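Local coordinates for hypothetical protein PA5026 (Pseudomonas aeruginosa, PDB 1SH8), which is of unknown function but is probably a thioesterase of the hotdog superfamily, acting on acyl thioesters, at residues A[26-40]-A[59-72]. Residues are numbered along the deposited sequence; the frame is centred on the assembly and turned at random.
Sequences LRAEVLEPGYVRLRM and TLAELPGGALFLTS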
loop_
_atom_site.group_PDB
_atom_site.type_symbol
_atom_site.label_atom_id
_atom_site.label_comp_id
_atom_site.label_asym_id
_atom_site.label_seq_id
_atom_site.Cartn_x
_atom_site.Cartn_y
_atom_site.Cartn_z
ATOM N N LEU A 26 -6.134 12.434 -3.409
ATOM C CA LEU A 26 -7.269 11.797 -2.751
ATOM C C LEU A 26 -8.225 12.845 -2.196
ATOM O O LEU A 26 -7.795 13.835 -1.599
ATOM C CB LEU A 26 -6.784 10.887 -1.618
ATOM C CG LEU A 26 -7.885 10.175 -0.830
ATOM C CD1 LEU A 26 -7.421 8.785 -0.423
ATOM C CD2 LEU A 26 -8.268 11.017 0.378
ATOM N N ARG A 27 -9.522 12.627 -2.403
ATOM C CA ARG A 27 -10.543 13.552 -1.924
ATOM C C ARG A 27 -11.568 12.856 -1.033
ATOM O O ARG A 27 -11.940 11.703 -1.271
ATOM C CB ARG A 27 -11.257 14.202 -3.109
ATOM C CG ARG A 27 -10.326 14.992 -4.015
ATOM C CD ARG A 27 -9.925 16.305 -3.373
ATOM N NE ARG A 27 -11.073 17.199 -3.289
ATOM C CZ ARG A 27 -11.085 18.358 -2.638
ATOM N NH1 ARG A 27 -10.001 18.783 -1.995
ATOM N NH2 ARG A 27 -12.189 19.095 -2.629
ATOM N N ALA A 28 -12.010 13.556 0.007
ATOM C CA ALA A 28 -13.010 13.013 0.915
ATOM C C ALA A 28 -14.361 13.509 0.433
ATOM O O ALA A 28 -14.552 14.711 0.265
ATOM C CB ALA A 28 -12.755 13.504 2.337
ATOM N N GLU A 29 -15.292 12.595 0.187
ATOM C CA GLU A 29 -16.624 12.993 -0.259
ATOM C C GLU A 29 -17.528 13.186 0.951
ATOM O O GLU A 29 -18.305 14.141 1.007
ATOM C CB GLU A 29 -17.209 11.949 -1.213
ATOM C CG GLU A 29 -16.412 11.806 -2.501
ATOM C CD GLU A 29 -17.149 11.040 -3.586
ATOM O OE1 GLU A 29 -18.077 10.263 -3.263
ATOM O OE2 GLU A 29 -16.782 11.208 -4.767
ATOM N N VAL A 30 -17.424 12.281 1.920
ATOM C CA VAL A 30 -18.206 12.367 3.150
ATOM C C VAL A 30 -17.332 11.981 4.343
ATOM O O VAL A 30 -16.595 10.995 4.289
ATOM C CB VAL A 30 -19.439 11.430 3.131
ATOM C CG1 VAL A 30 -20.129 11.445 4.491
ATOM C CG2 VAL A 30 -20.418 11.874 2.049
ATOM N N LEU A 31 -17.410 12.776 5.406
ATOM C CA LEU A 31 -16.658 12.526 6.635
ATOM C C LEU A 31 -17.564 12.842 7.818
ATOM O O LEU A 31 -17.826 14.007 8.115
ATOM C CB LEU A 31 -15.405 13.407 6.698
ATOM C CG LEU A 31 -14.308 13.105 5.679
ATOM C CD1 LEU A 31 -13.225 14.164 5.774
ATOM C CD2 LEU A 31 -13.729 11.716 5.940
ATOM N N GLU A 32 -18.047 11.803 8.486
ATOM C CA GLU A 32 -18.927 11.981 9.633
ATOM C C GLU A 32 -18.596 10.908 10.661
ATOM O O GLU A 32 -17.946 9.905 10.342
ATOM C CB GLU A 32 -20.392 11.833 9.200
ATOM C CG GLU A 32 -20.743 12.616 7.943
ATOM C CD GLU A 32 -22.188 12.432 7.505
ATOM O OE1 GLU A 32 -22.697 11.292 7.553
ATOM O OE2 GLU A 32 -22.806 13.436 7.097
ATOM N N PRO A 33 -19.020 11.108 11.918
ATOM C CA PRO A 33 -18.723 10.089 12.926
ATOM C C PRO A 33 -19.264 8.746 12.438
ATOM O O PRO A 33 -20.428 8.653 12.049
ATOM C CB PRO A 33 -19.474 10.596 14.154
ATOM C CG PRO A 33 -19.389 12.090 13.996
ATOM C CD PRO A 33 -19.685 12.279 12.522
ATOM N N GLY A 34 -18.416 7.721 12.427
ATOM C CA GLY A 34 -18.849 6.403 11.998
ATOM C C GLY A 34 -19.026 6.141 10.508
ATOM O O GLY A 34 -19.386 5.033 10.131
ATOM N N TYR A 35 -18.790 7.135 9.655
ATOM C CA TYR A 35 -18.940 6.930 8.216
ATOM C C TYR A 35 -18.083 7.861 7.370
ATOM O O TYR A 35 -18.098 9.076 7.555
ATOM C CB TYR A 35 -20.404 7.095 7.788
ATOM C CG TYR A 35 -20.597 6.948 6.291
ATOM C CD1 TYR A 35 -20.505 5.695 5.674
ATOM C CD2 TYR A 35 -20.811 8.067 5.484
ATOM C CE1 TYR A 35 -20.617 5.560 4.283
ATOM C CE2 TYR A 35 -20.921 7.946 4.094
ATOM C CZ TYR A 35 -20.825 6.692 3.502
ATOM O OH TYR A 35 -20.939 6.575 2.135
ATOM N N VAL A 36 -17.344 7.279 6.428
ATOM C CA VAL A 36 -16.500 8.059 5.533
ATOM C C VAL A 36 -16.583 7.493 4.120
ATOM O O VAL A 36 -16.835 6.297 3.931
ATOM C CB VAL A 36 -14.997 8.047 5.969
ATOM C CG1 VAL A 36 -14.863 8.539 7.407
ATOM C CG2 VAL A 36 -14.404 6.646 5.819
ATOM N N ARG A 37 -16.396 8.365 3.138
ATOM C CA ARG A 37 -16.384 7.966 1.733
ATOM C C ARG A 37 -15.288 8.783 1.066
ATOM O O ARG A 37 -15.314 10.015 1.105
ATOM C CB ARG A 37 -17.730 8.234 1.043
ATOM C CG ARG A 37 -17.735 7.765 -0.410
ATOM C CD ARG A 37 -19.132 7.734 -1.014
ATOM N NE ARG A 37 -19.684 9.058 -1.293
ATOM C CZ ARG A 37 -20.674 9.629 -0.612
ATOM N NH1 ARG A 37 -21.233 9.006 0.418
ATOM N NH2 ARG A 37 -21.133 10.814 -0.991
ATOM N N LEU A 38 -14.325 8.090 0.467
ATOM C CA LEU A 38 -13.196 8.742 -0.187
ATOM C C LEU A 38 -13.146 8.408 -1.672
ATOM O O LEU A 38 -13.701 7.397 -2.112
ATOM C CB LEU A 38 -11.883 8.292 0.467
ATOM C CG LEU A 38 -11.823 8.239 1.999
ATOM C CD1 LEU A 38 -10.473 7.660 2.415
ATOM C CD2 LEU A 38 -12.026 9.628 2.596
ATOM N N ARG A 39 -12.465 9.259 -2.433
ATOM C CA ARG A 39 -12.320 9.071 -3.872
ATOM C C ARG A 39 -10.874 9.303 -4.310
ATOM O O ARG A 39 -10.256 10.295 -3.930
ATOM C CB ARG A 39 -13.229 10.047 -4.632
ATOM C CG ARG A 39 -13.161 9.892 -6.157
ATOM C CD ARG A 39 -14.016 10.928 -6.893
ATOM N NE ARG A 39 -13.434 12.266 -6.832
ATOM C CZ ARG A 39 -13.933 13.280 -6.133
ATOM N NH1 ARG A 39 -15.042 13.126 -5.420
ATOM N NH2 ARG A 39 -13.320 14.455 -6.149
ATOM N N MET A 40 -10.327 8.383 -5.095
ATOM C CA MET A 40 -8.969 8.555 -5.597
ATOM C C MET A 40 -9.097 8.830 -7.093
ATOM O O MET A 40 -9.631 8.010 -7.839
ATOM C CB MET A 40 -8.119 7.300 -5.373
ATOM C CG MET A 40 -6.656 7.449 -5.827
ATOM S SD MET A 40 -5.657 8.600 -4.833
ATOM C CE MET A 40 -5.285 7.544 -3.441
ATOM N N THR A 59 -3.516 2.986 -0.994
ATOM C CA THR A 59 -3.713 4.204 -0.227
ATOM C C THR A 59 -5.201 4.490 -0.030
ATOM O O THR A 59 -5.634 4.836 1.072
ATOM C CB THR A 59 -3.010 5.391 -0.914
ATOM O OG1 THR A 59 -1.601 5.133 -0.958
ATOM C CG2 THR A 59 -3.242 6.681 -0.144
ATOM N N LEU A 60 -5.987 4.326 -1.090
ATOM C CA LEU A 60 -7.425 4.559 -1.002
ATOM C C LEU A 60 -8.083 3.590 -0.020
ATOM O O LEU A 60 -8.935 3.984 0.773
ATOM C CB LEU A 60 -8.077 4.392 -2.377
ATOM C CG LEU A 60 -9.605 4.534 -2.382
ATOM C CD1 LEU A 60 -9.985 5.941 -1.929
ATOM C CD2 LEU A 60 -10.145 4.254 -3.775
ATOM N N ALA A 61 -7.680 2.322 -0.083
ATOM C CA ALA A 61 -8.245 1.289 0.784
ATOM C C ALA A 61 -7.794 1.389 2.238
ATOM O O ALA A 61 -8.532 1.023 3.149
ATOM C CB ALA A 61 -7.892 -0.091 0.234
ATOM N N GLU A 62 -6.583 1.897 2.451
ATOM C CA GLU A 62 -6.005 2.009 3.789
ATOM C C GLU A 62 -6.442 3.239 4.598
ATOM O O GLU A 62 -6.664 3.149 5.813
ATOM C CB GLU A 62 -4.471 2.000 3.663
ATOM C CG GLU A 62 -3.673 1.862 4.964
ATOM C CD GLU A 62 -3.634 3.125 5.825
ATOM O OE1 GLU A 62 -3.641 4.252 5.279
ATOM O OE2 GLU A 62 -3.569 2.981 7.067
ATOM N N LEU A 63 -6.568 4.378 3.922
ATOM C CA LEU A 63 -6.903 5.632 4.592
ATOM C C LEU A 63 -8.199 5.671 5.406
ATOM O O LEU A 63 -8.287 6.422 6.379
ATOM C CB LEU A 63 -6.882 6.788 3.585
ATOM C CG LEU A 63 -6.556 8.139 4.224
ATOM C CD1 LEU A 63 -5.132 8.114 4.755
ATOM C CD2 LEU A 63 -6.713 9.247 3.196
ATOM N N PRO A 64 -9.225 4.884 5.024
ATOM C CA PRO A 64 -10.458 4.930 5.820
ATOM C C PRO A 64 -10.230 4.672 7.310
ATOM O O PRO A 64 -10.989 5.149 8.149
ATOM C CB PRO A 64 -11.327 3.861 5.165
ATOM C CG PRO A 64 -10.966 4.017 3.716
ATOM C CD PRO A 64 -9.442 4.131 3.773
ATOM N N GLY A 65 -9.186 3.913 7.640
ATOM C CA GLY A 65 -8.891 3.643 9.039
ATOM C C GLY A 65 -8.562 4.935 9.765
ATOM O O GLY A 65 -9.018 5.169 10.883
ATOM N N GLY A 66 -7.763 5.778 9.120
ATOM C CA GLY A 66 -7.407 7.053 9.710
ATOM C C GLY A 66 -8.537 8.069 9.604
ATOM O O GLY A 66 -8.735 8.874 10.514
ATOM N N ALA A 67 -9.278 8.047 8.499
ATOM C CA ALA A 67 -10.383 8.990 8.321
ATOM C C ALA A 67 -11.475 8.751 9.368
ATOM O O ALA A 67 -11.990 9.703 9.953
ATOM C CB ALA A 67 -10.964 8.878 6.906
ATOM N N LEU A 68 -11.831 7.487 9.601
ATOM C CA LEU A 68 -12.846 7.159 10.610
ATOM C C LEU A 68 -12.353 7.596 11.995
ATOM O O LEU A 68 -13.131 8.045 12.832
ATOM C CB LEU A 68 -13.144 5.655 10.611
ATOM C CG LEU A 68 -14.137 5.182 9.548
ATOM C CD1 LEU A 68 -14.089 3.660 9.426
ATOM C CD2 LEU A 68 -15.540 5.655 9.921
ATOM N N PHE A 69 -11.051 7.460 12.228
ATOM C CA PHE A 69 -10.451 7.882 13.494
ATOM C C PHE A 69 -10.663 9.394 13.670
ATOM O O PHE A 69 -11.058 9.859 14.739
ATOM C CB PHE A 69 -8.949 7.558 13.488
ATOM C CG PHE A 69 -8.122 8.459 14.372
ATOM C CD1 PHE A 69 -8.080 8.266 15.751
ATOM C CD2 PHE A 69 -7.401 9.513 13.821
ATOM C CE1 PHE A 69 -7.327 9.111 16.566
ATOM C CE2 PHE A 69 -6.647 10.363 14.630
ATOM C CZ PHE A 69 -6.611 10.161 16.005
ATOM N N LEU A 70 -10.392 10.154 12.613
ATOM C CA LEU A 70 -10.556 11.606 12.651
ATOM C C LEU A 70 -12.003 12.046 12.869
ATOM O O LEU A 70 -12.257 13.064 13.516
ATOM C CB LEU A 70 -10.038 12.238 11.355
ATOM C CG LEU A 70 -8.520 12.301 11.170
ATOM C CD1 LEU A 70 -8.199 12.769 9.762
ATOM C CD2 LEU A 70 -7.911 13.248 12.202
ATOM N N THR A 71 -12.958 11.294 12.333
ATOM C CA THR A 71 -14.356 11.678 12.494
ATOM C C THR A 71 -15.051 11.056 13.697
ATOM O O THR A 71 -16.112 11.530 14.111
ATOM C CB THR A 71 -15.203 11.296 11.260
ATOM O OG1 THR A 71 -15.320 9.868 11.180
ATOM C CG2 THR A 71 -14.578 11.840 9.986
ATOM N N SER A 72 -14.452 10.021 14.276
ATOM C CA SER A 72 -15.109 9.311 15.365
ATOM C C SER A 72 -14.488 9.340 16.755
ATOM O O SER A 72 -15.185 9.092 17.742
ATOM C CB SER A 72 -15.308 7.852 14.947
ATOM O OG SER A 72 -15.790 7.777 13.618
#
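Thr71 and Ser72, at the end of helix 64-72, grip the hairpin turn of 26-40 with their hydroxyls. Thr71 OG1, set between its own backbone N and carbonyl carbon (chi1 69°), donates to Glu32 O at 2.8 Å from above the carbonyl plane, 61° out of it. Tyr35 N reaches the same oxygen from the opposite face, closing the type II turn. Next to it, Gly34 N gives a nearly straight bond to Ser72 OG (2.9 Å, 165°), a hydroxyl that itself donates to Leu68 O, so the turn is tied to the last turn of the helix. Thr71 CG2 meets Leu31 CB at 3.7 Å, the two side chains crossing at about a right angle.

Farther along strand 35-40, alternate residues face the helices. Val36 CG1 sits 3.9 Å from both Ala67 CB and Leu68 CD2. Leu38 CD1 lies 3.9 Å from Leu63 CB, the side chains at about a right angle, and meets Pro64 CG more obliquely. Met40, bent at chi2 and chi3, brings CE to 4.0 Å from Thr59 CG2. Leu60 CD1 lies against Leu38 CB (3.9 Å). A hairpin packed on helices 54-62 and 64-72 is consistent with the hotdog fold, in which sheet wraps a central helix.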